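Local coordinates for protein LEOA (Escherichia coli, PDB 4AUR) that is a bacterial dynamin-like GTPase of enterotoxigenic strains, probably coupling GTP hydrolysis to movements of a long helical domain, as other dynamins do, at residues E2-F7 / D52-A57; I83-S88 / I106-G111; E137-F142 / T263-V268. All blocks are in the same frame, centred on the assembly; numbering follows the deposited sequence.

Interaction 1: E2-F7 / D52-A57; sequences EQFKQF and DVLRIA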
ATOM      1  N   GLU A   2      12.147 -37.128 -16.950  1.00 61.38           N
ATOM      2  CA  GLU A   2      11.180 -38.166 -17.299  1.00 61.47           C
ATOM      3  C   GLU A   2      10.016 -38.127 -16.306  1.00 57.67           C
ATOM      4  O   GLU A   2       9.967 -37.252 -15.451  1.00 53.45           O
ATOM      5  CB  GLU A   2      11.863 -39.543 -17.402  1.00 63.52           C
ATOM      6  CG  GLU A   2      12.575 -40.032 -16.148  1.00 67.47           C
ATOM      7  CD  GLU A   2      11.712 -40.946 -15.303  1.00 70.49           C
ATOM      8  OE1 GLU A   2      11.188 -41.945 -15.841  1.00 82.20           O
ATOM      9  OE2 GLU A   2      11.565 -40.676 -14.097  1.00 69.64           O
ATOM     10  N   GLN A   3       9.072 -39.055 -16.431  1.00 55.12           N
ATOM     11  CA  GLN A   3       7.725 -38.857 -15.854  1.00 50.44           C
ATOM     12  C   GLN A   3       7.639 -38.995 -14.343  1.00 46.41           C
ATOM     13  O   GLN A   3       6.903 -38.263 -13.716  1.00 44.23           O
ATOM     14  CB  GLN A   3       6.676 -39.778 -16.517  1.00 51.29           C
ATOM     15  CG  GLN A   3       6.953 -41.276 -16.439  1.00 49.85           C
ATOM     16  CD  GLN A   3       7.636 -41.821 -17.670  1.00 48.25           C
ATOM     17  OE1 GLN A   3       8.647 -41.295 -18.121  1.00 53.50           O
ATOM     18  NE2 GLN A   3       7.081 -42.872 -18.225  1.00 49.80           N
ATOM     19  N   PHE A   4       8.391 -39.923 -13.761  1.00 45.27           N
ATOM     20  CA  PHE A   4       8.309 -40.176 -12.329  1.00 43.46           C
ATOM     21  C   PHE A   4       9.148 -39.201 -11.542  1.00 44.65           C
ATOM     22  O   PHE A   4       8.843 -38.936 -10.391  1.00 52.45           O
ATOM     23  CB  PHE A   4       8.734 -41.607 -12.002  1.00 43.08           C
ATOM     24  CG  PHE A   4       7.904 -42.643 -12.684  1.00 38.76           C
ATOM     25  CD1 PHE A   4       6.751 -43.107 -12.098  1.00 37.73           C
ATOM     26  CD2 PHE A   4       8.269 -43.122 -13.924  1.00 40.36           C
ATOM     27  CE1 PHE A   4       5.970 -44.043 -12.732  1.00 39.96           C
ATOM     28  CE2 PHE A   4       7.496 -44.068 -14.573  1.00 40.65           C
ATOM     29  CZ  PHE A   4       6.341 -44.531 -13.971  1.00 40.22           C
ATOM     30  N   LYS A   5      10.204 -38.673 -12.150  1.00 45.39           N
ATOM     31  CA  LYS A   5      11.019 -37.649 -11.497  1.00 46.69           C
ATOM     32  C   LYS A   5      10.283 -36.308 -11.507  1.00 42.78           C
ATOM     33  O   LYS A   5      10.453 -35.506 -10.595  1.00 42.11           O
ATOM     34  CB  LYS A   5      12.384 -37.503 -12.182  1.00 51.53           C
ATOM     35  CG  LYS A   5      13.401 -36.674 -11.398  1.00 58.24           C
ATOM     36  CD  LYS A   5      14.564 -36.227 -12.285  1.00 64.36           C
ATOM     37  CE  LYS A   5      15.260 -34.979 -11.747  1.00 70.08           C
ATOM     38  NZ  LYS A   5      16.293 -34.431 -12.683  1.00 73.99           N
ATOM     39  N   GLN A   6       9.488 -36.068 -12.550  1.00 37.26           N
ATOM     40  CA  GLN A   6       8.745 -34.832 -12.691  1.00 32.74           C
ATOM     41  C   GLN A   6       7.644 -34.839 -11.686  1.00 31.33           C
ATOM     42  O   GLN A   6       7.349 -33.831 -11.081  1.00 29.40           O
ATOM     43  CB  GLN A   6       8.144 -34.713 -14.077  1.00 33.05           C
ATOM     44  CG  GLN A   6       7.467 -33.385 -14.346  1.00 34.74           C
ATOM     45  CD  GLN A   6       8.448 -32.234 -14.521  1.00 37.70           C
ATOM     46  OE1 GLN A   6       8.522 -31.341 -13.676  1.00 39.10           O
ATOM     47  NE2 GLN A   6       9.202 -32.248 -15.619  1.00 38.58           N
ATOM     48  N   PHE A   7       7.032 -35.998 -11.500  1.00 29.55           N
ATOM     49  CA  PHE A   7       5.955 -36.095 -10.571  1.00 28.42           C
ATOM     50  C   PHE A   7       6.548 -35.873  -9.207  1.00 29.69           C
ATOM     51  O   PHE A   7       6.225 -34.911  -8.535  1.00 31.20           O
ATOM     52  CB  PHE A   7       5.275 -37.453 -10.659  1.00 27.71           C
ATOM     53  CG  PHE A   7       4.262 -37.685  -9.591  1.00 26.25           C
ATOM     54  CD1 PHE A   7       2.969 -37.269  -9.764  1.00 25.60           C
ATOM     55  CD2 PHE A   7       4.615 -38.306  -8.407  1.00 26.32           C
ATOM     56  CE1 PHE A   7       2.027 -37.478  -8.777  1.00 26.78           C
ATOM     57  CE2 PHE A   7       3.676 -38.529  -7.415  1.00 27.37           C
ATOM     58  CZ  PHE A   7       2.377 -38.113  -7.596  1.00 26.73           C
ATOM     59  N   ASP A  52       0.349 -40.106  -2.113  1.00 39.81           N
ATOM     60  CA  ASP A  52      -0.067 -40.145  -3.504  1.00 36.76           C
ATOM     61  C   ASP A  52       1.052 -40.498  -4.495  1.00 36.73           C
ATOM     62  O   ASP A  52       2.230 -40.174  -4.283  1.00 36.74           O
ATOM     63  CB  ASP A  52      -0.739 -38.823  -3.881  1.00 38.03           C
ATOM     64  CG  ASP A  52      -2.174 -38.703  -3.325  1.00 42.07           C
ATOM     65  OD1 ASP A  52      -2.431 -39.051  -2.145  1.00 43.77           O
ATOM     66  OD2 ASP A  52      -3.063 -38.262  -4.083  1.00 42.23           O
ATOM     67  N   VAL A  53       0.648 -41.187  -5.565  1.00 32.74           N
ATOM     68  CA  VAL A  53       1.534 -41.661  -6.609  1.00 31.42           C
ATOM     69  C   VAL A  53       0.955 -41.251  -7.949  1.00 29.62           C
ATOM     70  O   VAL A  53      -0.251 -41.015  -8.053  1.00 29.12           O
ATOM     71  CB  VAL A  53       1.641 -43.207  -6.607  1.00 33.85           C
ATOM     72  CG1 VAL A  53       2.003 -43.748  -5.230  1.00 34.58           C
ATOM     73  CG2 VAL A  53       0.346 -43.850  -7.064  1.00 32.99           C
ATOM     74  N   LEU A  54       1.802 -41.198  -8.976  1.00 27.31           N
ATOM     75  CA  LEU A  54       1.363 -40.872 -10.331  1.00 25.97           C
ATOM     76  C   LEU A  54       0.262 -41.787 -10.846  1.00 25.75           C
ATOM     77  O   LEU A  54       0.385 -42.991 -10.791  1.00 26.94           O
ATOM     78  CB  LEU A  54       2.529 -40.951 -11.304  1.00 25.58           C
ATOM     79  CG  LEU A  54       2.200 -40.656 -12.761  1.00 25.67           C
ATOM     80  CD1 LEU A  54       1.563 -39.296 -12.955  1.00 25.94           C
ATOM     81  CD2 LEU A  54       3.474 -40.706 -13.568  1.00 27.70           C
ATOM     82  N   ARG A  55      -0.790 -41.197 -11.394  1.00 25.96           N
ATOM     83  CA  ARG A  55      -1.946 -41.925 -11.884  1.00 26.24           C
ATOM     84  C   ARG A  55      -2.284 -41.476 -13.289  1.00 27.85           C
ATOM     85  O   ARG A  55      -2.423 -40.286 -13.548  1.00 27.18           O
ATOM     86  CB  ARG A  55      -3.153 -41.696 -10.988  1.00 25.94           C
ATOM     87  CG  ARG A  55      -4.387 -42.427 -11.468  1.00 25.65           C
ATOM     88  CD  ARG A  55      -5.602 -42.049 -10.660  1.00 24.79           C
ATOM     89  NE  ARG A  55      -5.548 -42.660  -9.351  1.00 25.27           N
ATOM     90  CZ  ARG A  55      -6.326 -42.324  -8.335  1.00 25.70           C
ATOM     91  NH1 ARG A  55      -7.237 -41.370  -8.470  1.00 26.35           N
ATOM     92  NH2 ARG A  55      -6.182 -42.948  -7.171  1.00 25.59           N
ATOM     93  N   ILE A  56      -2.428 -42.447 -14.185  1.00 30.17           N
ATOM     94  CA  ILE A  56      -2.766 -42.185 -15.575  1.00 31.24           C
ATOM     95  C   ILE A  56      -4.071 -42.894 -15.876  1.00 30.75           C
ATOM     96  O   ILE A  56      -4.224 -44.078 -15.578  1.00 32.58           O
ATOM     97  CB  ILE A  56      -1.699 -42.729 -16.536  1.00 31.95           C
ATOM     98  CG1 ILE A  56      -0.312 -42.400 -16.034  1.00 33.53           C
ATOM     99  CG2 ILE A  56      -1.851 -42.134 -17.923  1.00 34.10           C
ATOM    100  CD1 ILE A  56       0.305 -43.530 -15.235  1.00 35.54           C
ATOM    101  N   ALA A  57      -5.018 -42.183 -16.457  1.00 30.52           N
ATOM    102  CA  ALA A  57      -6.208 -42.833 -16.955  1.00 30.60           C
ATOM    103  C   ALA A  57      -5.957 -43.141 -18.408  1.00 31.93           C
ATOM    104  O   ALA A  57      -5.716 -42.244 -19.232  1.00 32.15           O
ATOM    105  CB  ALA A  57      -7.415 -41.948 -16.795  1.00 31.25           C
TER

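Interaction 2: I83-S88 / I106-G111; sequences ISMDES and IVDTPG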
ATOM      1  N   ILE A  83       2.026 -57.185 -14.952  1.00 76.74           N
ATOM      2  CA  ILE A  83       0.621 -56.771 -14.939  1.00 76.24           C
ATOM      3  C   ILE A  83      -0.006 -57.087 -16.312  1.00 77.25           C
ATOM      4  O   ILE A  83       0.693 -57.139 -17.329  1.00 79.34           O
ATOM      5  CB  ILE A  83       0.480 -55.274 -14.522  1.00 73.66           C
ATOM      6  CG1 ILE A  83      -0.557 -55.114 -13.401  1.00 76.19           C
ATOM      7  CG2 ILE A  83       0.178 -54.363 -15.711  1.00 73.72           C
ATOM      8  CD1 ILE A  83      -0.080 -55.567 -12.029  1.00 77.63           C
ATOM      9  N   SER A  84      -1.319 -57.316 -16.324  1.00 76.87           N
ATOM     10  CA  SER A  84      -2.033 -57.771 -17.519  1.00 71.77           C
ATOM     11  C   SER A  84      -3.453 -57.207 -17.550  1.00 68.65           C
ATOM     12  O   SER A  84      -4.224 -57.398 -16.624  1.00 68.27           O
ATOM     13  CB  SER A  84      -2.067 -59.304 -17.541  1.00 73.19           C
ATOM     14  OG  SER A  84      -3.263 -59.792 -18.118  1.00 65.02           O
HETATM   15  N   MSE A  85      -3.802 -56.532 -18.633  1.00 71.28           N
HETATM   16  CA  MSE A  85      -5.030 -55.750 -18.670  1.00 74.10           C
HETATM   17  C   MSE A  85      -6.183 -56.526 -19.248  1.00 81.42           C
HETATM   18  O   MSE A  85      -6.041 -57.180 -20.280  1.00 82.96           O
HETATM   19  CB  MSE A  85      -4.744 -54.458 -19.437  1.00 70.77           C
HETATM   20  CG  MSE A  85      -4.111 -53.441 -18.478  1.00 68.07           C
HETATM   21 SE   MSE A  85      -3.989 -51.621 -19.242  1.00 62.05          SE
HETATM   22  CE  MSE A  85      -5.926 -51.209 -19.348  1.00 64.55           C
ATOM     23  N   ASP A  86      -7.339 -56.438 -18.575  1.00 85.52           N
ATOM     24  CA  ASP A  86      -8.544 -57.204 -18.922  1.00 88.92           C
ATOM     25  C   ASP A  86      -9.406 -56.429 -19.910  1.00 90.13           C
ATOM     26  O   ASP A  86      -9.631 -55.235 -19.728  1.00 88.56           O
ATOM     27  CB  ASP A  86      -9.361 -57.517 -17.656  1.00 90.11           C
ATOM     28  CG  ASP A  86     -10.547 -58.459 -17.921  1.00 90.56           C
ATOM     29  OD1 ASP A  86     -10.358 -59.552 -18.509  1.00 84.31           O
ATOM     30  OD2 ASP A  86     -11.677 -58.099 -17.532  1.00 90.02           O
ATOM     31  N   GLU A  87      -9.904 -57.131 -20.930  1.00 93.05           N
ATOM     32  CA  GLU A  87     -10.623 -56.518 -22.058  1.00 94.40           C
ATOM     33  C   GLU A  87     -12.049 -56.058 -21.739  1.00 91.12           C
ATOM     34  O   GLU A  87     -12.513 -55.059 -22.293  1.00 90.17           O
ATOM     35  CB  GLU A  87     -10.670 -57.486 -23.251  1.00100.56           C
ATOM     36  CG  GLU A  87      -9.306 -57.813 -23.852  1.00102.28           C
ATOM     37  CD  GLU A  87      -8.665 -56.625 -24.545  1.00 97.62           C
ATOM     38  OE1 GLU A  87      -9.348 -55.978 -25.367  1.00 96.71           O
ATOM     39  OE2 GLU A  87      -7.480 -56.342 -24.270  1.00 90.96           O
ATOM     40  N   SER A  88     -12.754 -56.787 -20.879  1.00 84.37           N
ATOM     41  CA  SER A  88     -14.087 -56.358 -20.477  1.00 83.64           C
ATOM     42  C   SER A  88     -14.433 -56.741 -19.037  1.00 84.57           C
ATOM     43  O   SER A  88     -14.397 -57.913 -18.658  1.00 81.85           O
ATOM     44  CB  SER A  88     -15.145 -56.899 -21.442  1.00 87.01           C
ATOM     45  OG  SER A  88     -16.374 -56.203 -21.279  1.00 78.32           O
ATOM     46  N   ILE A 106      -2.736 -47.184 -12.870  1.00 31.18           N
ATOM     47  CA  ILE A 106      -3.246 -47.062 -14.226  1.00 31.88           C
ATOM     48  C   ILE A 106      -4.696 -47.377 -14.108  1.00 31.64           C
ATOM     49  O   ILE A 106      -5.047 -48.487 -13.777  1.00 34.28           O
ATOM     50  CB  ILE A 106      -2.523 -48.021 -15.191  1.00 33.16           C
ATOM     51  CG1 ILE A 106      -1.074 -47.548 -15.354  1.00 33.84           C
ATOM     52  CG2 ILE A 106      -3.211 -48.040 -16.548  1.00 33.28           C
ATOM     53  CD1 ILE A 106      -0.125 -48.554 -15.946  1.00 35.38           C
ATOM     54  N   VAL A 107      -5.543 -46.381 -14.312  1.00 32.79           N
ATOM     55  CA  VAL A 107      -6.982 -46.565 -14.126  1.00 32.64           C
ATOM     56  C   VAL A 107      -7.625 -46.647 -15.482  1.00 32.52           C
ATOM     57  O   VAL A 107      -7.133 -46.043 -16.420  1.00 33.97           O
ATOM     58  CB  VAL A 107      -7.617 -45.416 -13.327  1.00 30.78           C
ATOM     59  CG1 VAL A 107      -7.061 -45.395 -11.928  1.00 31.69           C
ATOM     60  CG2 VAL A 107      -7.370 -44.069 -13.980  1.00 32.52           C
ATOM     61  N   ASP A 108      -8.714 -47.384 -15.602  1.00 33.92           N
ATOM     62  CA  ASP A 108      -9.448 -47.417 -16.875  1.00 37.06           C
ATOM     63  C   ASP A 108     -10.860 -47.943 -16.644  1.00 35.83           C
ATOM     64  O   ASP A 108     -11.175 -48.483 -15.593  1.00 34.79           O
ATOM     65  CB  ASP A 108      -8.657 -48.260 -17.901  1.00 39.88           C
ATOM     66  CG  ASP A 108      -9.452 -48.624 -19.154  1.00 41.25           C
ATOM     67  OD1 ASP A 108      -9.799 -47.720 -19.943  1.00 42.04           O
ATOM     68  OD2 ASP A 108      -9.710 -49.837 -19.349  1.00 47.77           O
ATOM     69  N   THR A 109     -11.706 -47.749 -17.630  1.00 34.89           N
ATOM     70  CA  THR A 109     -13.056 -48.215 -17.586  1.00 35.88           C
ATOM     71  C   THR A 109     -13.280 -49.137 -18.781  1.00 37.56           C
ATOM     72  O   THR A 109     -13.787 -48.696 -19.801  1.00 40.84           O
ATOM     73  CB  THR A 109     -13.951 -46.993 -17.699  1.00 36.49           C
ATOM     74  OG1 THR A 109     -13.460 -46.178 -18.769  1.00 36.17           O
ATOM     75  CG2 THR A 109     -13.863 -46.189 -16.445  1.00 37.15           C
ATOM     76  N   PRO A 110     -12.906 -50.424 -18.673  1.00 39.82           N
ATOM     77  CA  PRO A 110     -12.920 -51.303 -19.851  1.00 42.06           C
ATOM     78  C   PRO A 110     -14.288 -51.542 -20.492  1.00 40.35           C
ATOM     79  O   PRO A 110     -14.372 -51.706 -21.694  1.00 38.38           O
ATOM     80  CB  PRO A 110     -12.358 -52.629 -19.310  1.00 42.89           C
ATOM     81  CG  PRO A 110     -11.673 -52.274 -18.038  1.00 43.94           C
ATOM     82  CD  PRO A 110     -12.526 -51.179 -17.474  1.00 42.29           C
ATOM     83  N   GLY A 111     -15.344 -51.558 -19.693  1.00 43.77           N
ATOM     84  CA  GLY A 111     -16.695 -51.729 -20.222  1.00 47.54           C
ATOM     85  C   GLY A 111     -17.043 -50.866 -21.426  1.00 48.43           C
ATOM     86  O   GLY A 111     -17.670 -51.349 -22.365  1.00 53.91           O
TER

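Interaction 3: E137-F142 / T263-V268; sequences EAHLIF and TNVPEV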
ATOM      1  N   GLU A 137      -9.281 -37.394 -10.217  1.00 26.91           N
ATOM      2  CA  GLU A 137      -8.025 -37.327  -9.424  1.00 27.50           C
ATOM      3  C   GLU A 137      -6.837 -38.053 -10.079  1.00 25.28           C
ATOM      4  O   GLU A 137      -5.959 -38.525  -9.391  1.00 27.36           O
ATOM      5  CB  GLU A 137      -8.254 -37.845  -7.969  1.00 28.02           C
ATOM      6  CG  GLU A 137      -9.042 -36.872  -7.088  1.00 29.73           C
ATOM      7  CD  GLU A 137      -9.636 -37.479  -5.806  1.00 30.22           C
ATOM      8  OE1 GLU A 137      -9.218 -38.598  -5.419  1.00 30.67           O
ATOM      9  OE2 GLU A 137     -10.524 -36.814  -5.181  1.00 25.64           O
ATOM     10  N   ALA A 138      -6.828 -38.156 -11.396  1.00 24.04           N
ATOM     11  CA  ALA A 138      -5.668 -38.602 -12.122  1.00 23.94           C
ATOM     12  C   ALA A 138      -4.892 -37.402 -12.655  1.00 25.38           C
ATOM     13  O   ALA A 138      -5.455 -36.341 -12.917  1.00 25.08           O
ATOM     14  CB  ALA A 138      -6.080 -39.490 -13.263  1.00 24.22           C
ATOM     15  N   HIS A 139      -3.592 -37.583 -12.838  1.00 25.39           N
ATOM     16  CA  HIS A 139      -2.722 -36.488 -13.177  1.00 24.47           C
ATOM     17  C   HIS A 139      -2.557 -36.398 -14.677  1.00 25.88           C
ATOM     18  O   HIS A 139      -2.163 -35.357 -15.210  1.00 26.98           O
ATOM     19  CB  HIS A 139      -1.387 -36.693 -12.519  1.00 23.92           C
ATOM     20  CG  HIS A 139      -1.486 -37.065 -11.080  1.00 24.50           C
ATOM     21  ND1 HIS A 139      -1.318 -36.153 -10.067  1.00 25.26           N
ATOM     22  CD2 HIS A 139      -1.709 -38.255 -10.478  1.00 24.79           C
ATOM     23  CE1 HIS A 139      -1.446 -36.761  -8.900  1.00 25.53           C
ATOM     24  NE2 HIS A 139      -1.683 -38.040  -9.122  1.00 24.94           N
ATOM     25  N   LEU A 140      -2.867 -37.488 -15.360  1.00 25.90           N
ATOM     26  CA  LEU A 140      -2.704 -37.566 -16.798  1.00 26.62           C
ATOM     27  C   LEU A 140      -3.799 -38.447 -17.372  1.00 25.23           C
ATOM     28  O   LEU A 140      -4.161 -39.449 -16.768  1.00 26.05           O
ATOM     29  CB  LEU A 140      -1.353 -38.193 -17.121  1.00 27.52           C
ATOM     30  CG  LEU A 140      -0.215 -37.313 -17.570  1.00 27.93           C
ATOM     31  CD1 LEU A 140       1.011 -38.159 -17.877  1.00 28.50           C
ATOM     32  CD2 LEU A 140      -0.652 -36.579 -18.815  1.00 30.36           C
ATOM     33  N   ILE A 141      -4.302 -38.090 -18.540  1.00 24.66           N
ATOM     34  CA  ILE A 141      -5.336 -38.875 -19.199  1.00 24.76           C
ATOM     35  C   ILE A 141      -4.937 -39.068 -20.642  1.00 24.71           C
ATOM     36  O   ILE A 141      -4.709 -38.115 -21.349  1.00 25.05           O
ATOM     37  CB  ILE A 141      -6.700 -38.165 -19.113  1.00 23.61           C
ATOM     38  CG1 ILE A 141      -7.077 -37.930 -17.654  1.00 21.55           C
ATOM     39  CG2 ILE A 141      -7.782 -38.971 -19.824  1.00 24.08           C
ATOM     40  CD1 ILE A 141      -8.486 -37.441 -17.462  1.00 20.98           C
ATOM     41  N   PHE A 142      -4.829 -40.310 -21.074  1.00 28.24           N
ATOM     42  CA  PHE A 142      -4.489 -40.597 -22.467  1.00 30.82           C
ATOM     43  C   PHE A 142      -5.715 -41.133 -23.116  1.00 28.92           C
ATOM     44  O   PHE A 142      -6.195 -42.181 -22.745  1.00 30.04           O
ATOM     45  CB  PHE A 142      -3.403 -41.664 -22.600  1.00 32.77           C
ATOM     46  CG  PHE A 142      -2.066 -41.275 -22.034  1.00 35.34           C
ATOM     47  CD1 PHE A 142      -1.689 -39.947 -21.896  1.00 35.75           C
ATOM     48  CD2 PHE A 142      -1.150 -42.271 -21.684  1.00 37.51           C
ATOM     49  CE1 PHE A 142      -0.433 -39.622 -21.393  1.00 37.02           C
ATOM     50  CE2 PHE A 142       0.102 -41.950 -21.189  1.00 36.61           C
ATOM     51  CZ  PHE A 142       0.454 -40.627 -21.034  1.00 36.47           C
ATOM     52  N   THR A 263       2.255 -28.772 -14.789  1.00 36.57           N
ATOM     53  CA  THR A 263       1.213 -27.820 -14.477  1.00 37.07           C
ATOM     54  C   THR A 263       0.076 -28.414 -13.664  1.00 36.24           C
ATOM     55  O   THR A 263      -0.438 -27.782 -12.755  1.00 38.08           O
ATOM     56  CB  THR A 263       0.556 -27.287 -15.760  1.00 39.96           C
ATOM     57  OG1 THR A 263       1.482 -27.325 -16.855  1.00 38.15           O
ATOM     58  CG2 THR A 263       0.075 -25.856 -15.530  1.00 42.95           C
ATOM     59  N   ASN A 264      -0.334 -29.622 -14.012  1.00 33.59           N
ATOM     60  CA  ASN A 264      -1.576 -30.177 -13.512  1.00 31.23           C
ATOM     61  C   ASN A 264      -1.425 -30.968 -12.202  1.00 31.03           C
ATOM     62  O   ASN A 264      -2.407 -31.172 -11.483  1.00 31.93           O
ATOM     63  CB  ASN A 264      -2.200 -31.034 -14.620  1.00 30.73           C
ATOM     64  CG  ASN A 264      -3.486 -31.724 -14.199  1.00 30.18           C
ATOM     65  OD1 ASN A 264      -3.593 -32.945 -14.293  1.00 29.73           O
ATOM     66  ND2 ASN A 264      -4.471 -30.954 -13.752  1.00 30.49           N
ATOM     67  N   VAL A 265      -0.215 -31.409 -11.874  1.00 28.33           N
ATOM     68  CA  VAL A 265      -0.032 -32.208 -10.675  1.00 26.74           C
ATOM     69  C   VAL A 265      -0.344 -31.425  -9.401  1.00 26.87           C
ATOM     70  O   VAL A 265      -1.046 -31.933  -8.529  1.00 27.76           O
ATOM     71  CB  VAL A 265       1.371 -32.833 -10.622  1.00 27.23           C
ATOM     72  CG1 VAL A 265       1.704 -33.313  -9.208  1.00 26.33           C
ATOM     73  CG2 VAL A 265       1.462 -33.970 -11.643  1.00 26.61           C
ATOM     74  N   PRO A 266       0.166 -30.193  -9.273  1.00 27.21           N
ATOM     75  CA  PRO A 266      -0.228 -29.441  -8.084  1.00 27.17           C
ATOM     76  C   PRO A 266      -1.731 -29.170  -8.007  1.00 27.56           C
ATOM     77  O   PRO A 266      -2.297 -29.299  -6.935  1.00 25.59           O
ATOM     78  CB  PRO A 266       0.550 -28.122  -8.218  1.00 27.07           C
ATOM     79  CG  PRO A 266       1.723 -28.461  -9.043  1.00 27.92           C
ATOM     80  CD  PRO A 266       1.232 -29.500 -10.021  1.00 28.72           C
ATOM     81  N   GLU A 267      -2.377 -28.803  -9.117  1.00 28.75           N
ATOM     82  CA  GLU A 267      -3.819 -28.561  -9.063  1.00 31.40           C
ATOM     83  C   GLU A 267      -4.501 -29.854  -8.592  1.00 27.87           C
ATOM     84  O   GLU A 267      -5.320 -29.825  -7.705  1.00 25.75           O
ATOM     85  CB  GLU A 267      -4.412 -28.047 -10.403  1.00 37.23           C
ATOM     86  CG  GLU A 267      -5.193 -26.712 -10.309  1.00 42.41           C
ATOM     87  CD  GLU A 267      -6.726 -26.829 -10.442  1.00 48.58           C
ATOM     88  OE1 GLU A 267      -7.199 -27.635 -11.287  1.00 52.91           O
ATOM     89  OE2 GLU A 267      -7.472 -26.098  -9.719  1.00 49.39           O
ATOM     90  N   VAL A 268      -4.128 -31.000  -9.138  1.00 26.70           N
ATOM     91  CA  VAL A 268      -4.803 -32.219  -8.739  1.00 25.03           C
ATOM     92  C   VAL A 268      -4.612 -32.459  -7.266  1.00 24.39           C
ATOM     93  O   VAL A 268      -5.572 -32.730  -6.582  1.00 24.83           O
ATOM     94  CB  VAL A 268      -4.382 -33.452  -9.542  1.00 24.71           C
ATOM     95  CG1 VAL A 268      -4.896 -34.716  -8.851  1.00 25.41           C
ATOM     96  CG2 VAL A 268      -4.933 -33.363 -10.954  1.00 23.79           C
TER

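Interaction 1: E2-F7 / D52-A57
Phe7 lays its ring against the backbone that leads into Leu54, and this is the close-packed part of the contact. Phe7 CZ lies 3.4 Å from Leu54 N, which sits over one face of the ring toward its rim. At the ring edge, near its plane, Asp52 O comes to 3.8 Å from Phe7 CE2. Leu54 adds its CB to the ring surface in a CH-pi contact, 4.2 Å from the centroid of Phe7 and 17° off the ring normal. Phe7 CG is anti to the backbone N (chi1 172°), which starts the ring off beside the carbonyl carbon. Toward the N-terminus of the helix the fit is looser. Leu54 CD2 approaches Phe4 CE1 obliquely at 4.3 Å and comes within 4.5 Å of Gln3 CB. No hydrogen bond links the segments. On the solvent side, Lys5 and the poorly ordered Glu2 take no part in the contact, but Glu2 is the N-cap of the helix: Glu2 OE2 accepts from Lys5 N at 3.1 Å and weakly from Phe4 N. The contact thus seats the first turn of helix 3-30 on the entry to strand 54-60, where Asp52 is salt-bridged to Lys272, Phe4 also touches Cys104 of strand 104-108, and Leu54 packs on Leu261 of helix 250-273.

Interaction 2: I83-S88 / I106-G111
The sequence Asp-Thr-Pro-Gly at the end of strand 104-108 has the form of the DxxG (G3) motif of P-loop GTPases, and here its Asp108 and Pro110 lie beside Met85, Asp86, Glu87 and Ser88. These partners belong to the loop between helix 66-74 and strand 93-95, a position consistent with the first switch region of such domains. Contact is made at two places. At the first, Met85, present as selenomethionine, starts out toward the strand, and its terminal methyl CE lies 4.0 Å from Asp108 OD2. Met85 CG is anti to its carbonyl carbon (chi1 -83°), and a bend about the last torsion (chi3 67°) turns CE off the line of the extended chain; the selenomethionine passes the carboxylate at a slant. The other carboxylate oxygen of Asp108, OD1, is salt-bridged to Lys66, the lysine of the probable P-loop, so the methyl and the ammonium group approach different oxygens. At the second place the proline ring meets backbone rather than side chains. Pro110 CB lies 3.8 Å from Asp86 O. Glu87 O is 3.9 Å from the same Pro110 CB. Two successive carbonyl oxygens thus converge on this carbon, and Asp86 O reaches Pro110 CG as well, while nothing across the contact is hydrogen-bonded. Asp86, Glu87 and Ser88 are exposed, whereas Asp108 and Pro110 are buried. Around the contact, strand 104-108 runs between its antiparallel neighbour 93-95, whose Ser93 touches Pro110 and whose Tyr95 touches Met85, and the parallel strand 54-60, whose Leu59 touches Asp108.

Interaction 3: E137-F142 / T263-V268
Ala138 O is held by a hydrogen bond from Lys168 NZ, and the CG2 methyl of Val268 packs on the same Ala138 O at 3.6 Å. This oxygen lies in the short link between helix 129-136 and strand 140-146, a parallel strand of the P-loop GTPase sheet, while Val268 belongs to helix 250-273, close to the long helix 275-343 of the dynamin-like helical region. The contact therefore joins the start of a central GTPase strand to a helix near the root of the extended part of the molecule. Val268 carries much of it, using its two methyls differently. CG2 turns to Ala138 O, whereas Val268 CG1, anti to the backbone N (chi1 167°), lies 4.0 Å from Glu137 O. Val268 CG1 is also 4.0 Å from His139 CE1, approaching the ring obliquely. The imidazole of His139 is the other main element, and its side chain stands at about a right angle to that of Val268. The same imidazole makes an edge-to-face pairing with Phe7 of helix 3-30, and Val265 also touches Phe7, so this helix takes part in the same packing. Within residues 263-268, the turn is held by the backbone bond from Val268 N to Asn264 O, 2.9 Å, although the helix is kinked at Pro266, whose nitrogen has no bond to the preceding turn; Pro266 points away from residues 137-142. Asn264 faces the link as well, near the backbone of His139. Val265 completes the surface with a single methyl: Val265 CG2 lies 3.9 Å from His139 ND1 and 4.0 Å from His139 CB, approaching the imidazole obliquely.

Overall arrangement
Strand 54-60 ties the three contacts together, since it lies between strands 104-108 and 140-146 in one sheet. Interactions 1 and 3, with centres 9 Å apart, are joined by probable hydrogen bonds from Ala57 N to Leu140 O (2.9 Å) and from Phe142 N to Ala57 O (2.8 Å). On the other side, Val107 N probably bonds to Ile56 O at 2.9 Å, linking interaction 1 to interaction 2, whose centre is 19 Å away. Interactions 2 and 3 do not touch; their centres are 20 Å apart. Interaction 2 lies by the probable nucleotide site, as Asp108 is salt-bridged to Lys66 of the probable P-loop, whereas interactions 1 and 3 pack helices 3-30 and 250-273 where strands 54-60 and 140-146 begin.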